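Local coordinates for aminopeptidase (Aneurinibacillus sp. AM-1, PDB 5IB9) that removes N-terminal residues from peptides as a zinc-dependent aminopeptidase of the M28 family that also carries a protease-associated domain, at the BES site. Coordinates in Å, arbitrary orientation; residue numbers count along the deposited sequence, not the author numbering.

The BES site. Residues 228, 240, 272-273, 275-276, 301-302, 345, 362, 366, 370-371. With BES (2-(3-amino-2-hydroxy-4-phenyl-butyrylamino)-4-methyl-pentanoic acid), chain D; ZN (zinc ion), chain B; ZN (zinc ion), chain C.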
loop_
_atom_site.group_PDB
_atom_site.type_symbol
_atom_site.label_atom_id
_atom_site.label_comp_id
_atom_site.label_asym_id
_atom_site.label_seq_id
_atom_site.Cartn_x
_atom_site.Cartn_y
_atom_site.Cartn_z
ATOM N N HIS A 228 -6.191 -11.307 -14.658
ATOM C CA HIS A 228 -5.333 -11.759 -13.533
ATOM C C HIS A 228 -4.761 -13.145 -13.789
ATOM O O HIS A 228 -5.425 -13.997 -14.415
ATOM C CB HIS A 228 -6.086 -11.720 -12.142
ATOM C CG HIS A 228 -7.242 -12.703 -11.989
ATOM N ND1 HIS A 228 -7.061 -13.953 -11.376
ATOM C CD2 HIS A 228 -8.549 -12.527 -12.187
ATOM C CE1 HIS A 228 -8.286 -14.532 -11.313
ATOM N NE2 HIS A 228 -9.180 -13.702 -11.815
ATOM N N ASP A 240 -10.792 -19.225 -14.957
ATOM C CA ASP A 240 -10.616 -18.189 -13.940
ATOM C C ASP A 240 -9.134 -18.192 -13.580
ATOM O O ASP A 240 -8.774 -18.867 -12.618
ATOM C CB ASP A 240 -11.501 -18.455 -12.636
ATOM C CG ASP A 240 -11.549 -17.326 -11.682
ATOM O OD1 ASP A 240 -10.947 -16.189 -12.192
ATOM O OD2 ASP A 240 -11.945 -17.250 -10.433
ATOM N N GLU A 272 -5.092 -11.446 -7.442
ATOM C CA GLU A 272 -6.487 -11.044 -7.595
ATOM C C GLU A 272 -7.380 -11.786 -6.576
ATOM O O GLU A 272 -8.269 -11.155 -5.978
ATOM C CB GLU A 272 -6.987 -11.196 -9.051
ATOM C CG GLU A 272 -8.377 -10.586 -9.286
ATOM C CD GLU A 272 -9.517 -11.605 -9.051
ATOM O OE1 GLU A 272 -9.268 -12.811 -8.796
ATOM O OE2 GLU A 272 -10.640 -11.061 -9.125
ATOM N N GLU A 273 -7.069 -13.064 -6.425
ATOM C CA GLU A 273 -8.017 -13.905 -5.633
ATOM C C GLU A 273 -7.860 -13.603 -4.152
ATOM O O GLU A 273 -8.781 -13.974 -3.373
ATOM C CB GLU A 273 -7.684 -15.337 -5.924
ATOM C CG GLU A 273 -7.909 -15.874 -7.389
ATOM C CD GLU A 273 -9.387 -15.945 -7.822
ATOM O OE1 GLU A 273 -10.263 -15.467 -7.032
ATOM O OE2 GLU A 273 -9.608 -16.456 -9.016
ATOM N N GLY A 275 -7.963 -10.555 -2.919
ATOM C CA GLY A 275 -8.534 -9.282 -2.670
ATOM C C GLY A 275 -8.013 -8.173 -3.590
ATOM O O GLY A 275 -7.906 -7.024 -3.205
ATOM N N LEU A 276 -7.822 -8.508 -4.862
ATOM C CA LEU A 276 -7.440 -7.505 -5.886
ATOM C C LEU A 276 -6.101 -6.903 -5.579
ATOM O O LEU A 276 -5.947 -5.703 -5.836
ATOM C CB LEU A 276 -8.563 -6.438 -6.127
ATOM C CG LEU A 276 -9.982 -7.018 -6.163
ATOM C CD1 LEU A 276 -10.899 -5.811 -6.413
ATOM C CD2 LEU A 276 -10.199 -8.096 -7.187
ATOM N N ASP A 301 -12.178 -11.367 -17.329
ATOM C CA ASP A 301 -12.114 -12.443 -16.250
ATOM C C ASP A 301 -13.259 -13.409 -16.555
ATOM O O ASP A 301 -14.428 -12.995 -16.497
ATOM C CB ASP A 301 -12.328 -11.747 -14.946
ATOM C CG ASP A 301 -11.884 -12.584 -13.690
ATOM O OD1 ASP A 301 -11.594 -13.774 -13.874
ATOM O OD2 ASP A 301 -11.675 -12.077 -12.568
ATOM N N MET A 302 -12.880 -14.652 -16.792
ATOM C CA MET A 302 -13.772 -15.740 -17.165
ATOM C C MET A 302 -14.475 -15.515 -18.482
ATOM O O MET A 302 -15.624 -15.198 -18.508
ATOM C CB MET A 302 -14.725 -16.016 -16.009
ATOM C CG MET A 302 -13.968 -16.521 -14.898
ATOM S SD MET A 302 -14.847 -16.747 -13.309
ATOM C CE MET A 302 -16.178 -17.822 -13.789
ATOM N N ARG A 345 -15.876 -7.556 -7.753
ATOM C CA ARG A 345 -15.262 -8.873 -7.567
ATOM C C ARG A 345 -14.141 -9.164 -8.564
ATOM O O ARG A 345 -13.824 -10.359 -8.824
ATOM C CB ARG A 345 -16.273 -10.067 -7.632
ATOM C CG ARG A 345 -17.447 -9.958 -6.640
ATOM C CD ARG A 345 -18.598 -11.003 -6.995
ATOM N NE ARG A 345 -18.137 -12.389 -6.916
ATOM C CZ ARG A 345 -18.889 -13.456 -7.171
ATOM N NH1 ARG A 345 -20.177 -13.311 -7.480
ATOM N NH2 ARG A 345 -18.362 -14.673 -7.092
ATOM N N ILE A 362 -17.294 -10.807 -18.938
ATOM C CA ILE A 362 -17.371 -12.174 -18.320
ATOM C C ILE A 362 -18.597 -12.828 -18.903
ATOM O O ILE A 362 -19.544 -12.126 -19.336
ATOM C CB ILE A 362 -17.535 -12.024 -16.820
ATOM C CG1 ILE A 362 -17.583 -13.417 -16.145
ATOM C CG2 ILE A 362 -18.701 -11.109 -16.408
ATOM C CD1 ILE A 362 -17.269 -13.315 -14.592
ATOM N N VAL A 366 -22.114 -17.762 -14.520
ATOM C CA VAL A 366 -20.845 -18.457 -14.603
ATOM C C VAL A 366 -21.068 -19.976 -14.534
ATOM O O VAL A 366 -22.093 -20.477 -14.027
ATOM C CB VAL A 366 -19.810 -18.044 -13.560
ATOM C CG1 VAL A 366 -19.584 -16.467 -13.594
ATOM C CG2 VAL A 366 -20.160 -18.518 -12.116
ATOM N N TYR A 370 -16.240 -22.951 -11.550
ATOM C CA TYR A 370 -15.620 -21.822 -10.971
ATOM C C TYR A 370 -15.002 -22.119 -9.569
ATOM O O TYR A 370 -15.710 -22.596 -8.720
ATOM C CB TYR A 370 -16.808 -20.840 -10.873
ATOM C CG TYR A 370 -16.535 -19.626 -10.063
ATOM C CD1 TYR A 370 -15.509 -18.800 -10.391
ATOM C CD2 TYR A 370 -17.352 -19.288 -8.988
ATOM C CE1 TYR A 370 -15.242 -17.651 -9.648
ATOM C CE2 TYR A 370 -17.103 -18.144 -8.239
ATOM C CZ TYR A 370 -16.020 -17.347 -8.574
ATOM O OH TYR A 370 -15.764 -16.200 -7.830
ATOM N N HIS A 371 -13.700 -21.898 -9.349
ATOM C CA HIS A 371 -13.026 -22.072 -8.084
ATOM C C HIS A 371 -12.928 -23.540 -7.662
ATOM O O HIS A 371 -12.640 -23.791 -6.516
ATOM C CB HIS A 371 -13.569 -21.169 -6.997
ATOM C CG HIS A 371 -13.180 -19.712 -7.174
ATOM N ND1 HIS A 371 -13.472 -18.756 -6.238
ATOM C CD2 HIS A 371 -12.589 -19.073 -8.222
ATOM C CE1 HIS A 371 -13.021 -17.563 -6.682
ATOM N NE2 HIS A 371 -12.521 -17.739 -7.892
HETATM N N2 BES D . -13.679 -14.019 -11.516
HETATM C C1 BES D . -13.966 -13.871 -10.089
HETATM C C6 BES D . -15.093 -12.853 -9.933
HETATM C C7 BES D . -16.495 -13.247 -10.387
HETATM C C8 BES D . -17.029 -14.547 -10.202
HETATM C C12 BES D . -17.295 -12.246 -10.981
HETATM C C9 BES D . -18.350 -14.822 -10.615
HETATM C C11 BES D . -18.625 -12.526 -11.402
HETATM C C10 BES D . -19.137 -13.821 -11.219
HETATM C C2 BES D . -12.702 -13.426 -9.344
HETATM O O2 BES D . -11.731 -14.315 -9.891
HETATM C C3 BES D . -12.952 -13.742 -7.910
HETATM O O3 BES D . -13.062 -14.922 -7.595
HETATM N N1 BES D . -13.126 -12.752 -7.104
HETATM C C4 BES D . -13.457 -13.021 -5.701
HETATM C C13 BES D . -13.570 -11.633 -5.096
HETATM C C14 BES D . -12.268 -10.825 -5.116
HETATM C C15 BES D . -12.606 -9.553 -4.349
HETATM C C16 BES D . -11.048 -11.552 -4.549
HETATM C C5 BES D . -14.837 -13.637 -5.510
HETATM O O1 BES D . -15.100 -14.210 -4.412
HETATM O O4 BES D . -15.716 -13.583 -6.388
HETATM ZN ZN ZN B . -11.704 -16.231 -9.022
HETATM ZN ZN ZN C . -11.142 -14.211 -11.866
#
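Arg345 sets out with CG anti to its carbonyl carbon and then bends at chi3 (62°), which lays the guanidinium over a face of the BES phenyl ring; Tyr370, with CG anti to the backbone N (chi1 169°), turns a face of its ring to the C8 edge of the phenyl group, the planes at 79°. CZ of Arg345 stands 3.8 Å from the centroid of the BES ring, a cation-pi contact. The guanidinium also grips the BES carboxylate side-on, NE and NH2 both donating in their own plane to O4, with NE to O4 at 2.8 Å closing a salt bridge. An alanine here removes the guanidinium, and would probably leave the carboxylate and the phenyl group of BES less firmly held. BES N1 donates to Arg345 O at 3.0 Å, from above the carbonyl plane and not along a lone pair. Ile362 CD1 sits over the opposite face of the phenyl ring, which is held between it and the guanidinium, and Val366 CG1 packs on the rim at C10. The Tyr370 hydroxyl OH donates to the amide oxygen O3 of BES at 3.0 Å. Between the two zincs, 3.5 Å apart, the carboxylate of Asp240 forms one bridge and the BES hydroxyl O2 another, O2 lying 2.1 Å from ZN (chain B). ZN (chain B) is also bound by His371 NE2 and, unevenly, by both carboxylate oxygens of Glu273, OE2 the nearer, while His228 NE2 and both oxygens of Asp301 hold ZN (chain C), which the BES amine N2 also binds, at a long 2.6 Å. Glu272 OE1 lies 3.1 Å from BES O2, as suits the general base of M28 peptidases. This is the dinuclear zinc active site, here blocked by bestatin, an inhibitor modelled with poor order; its bridging hydroxyl probably replaces the water that attacks the peptide bond.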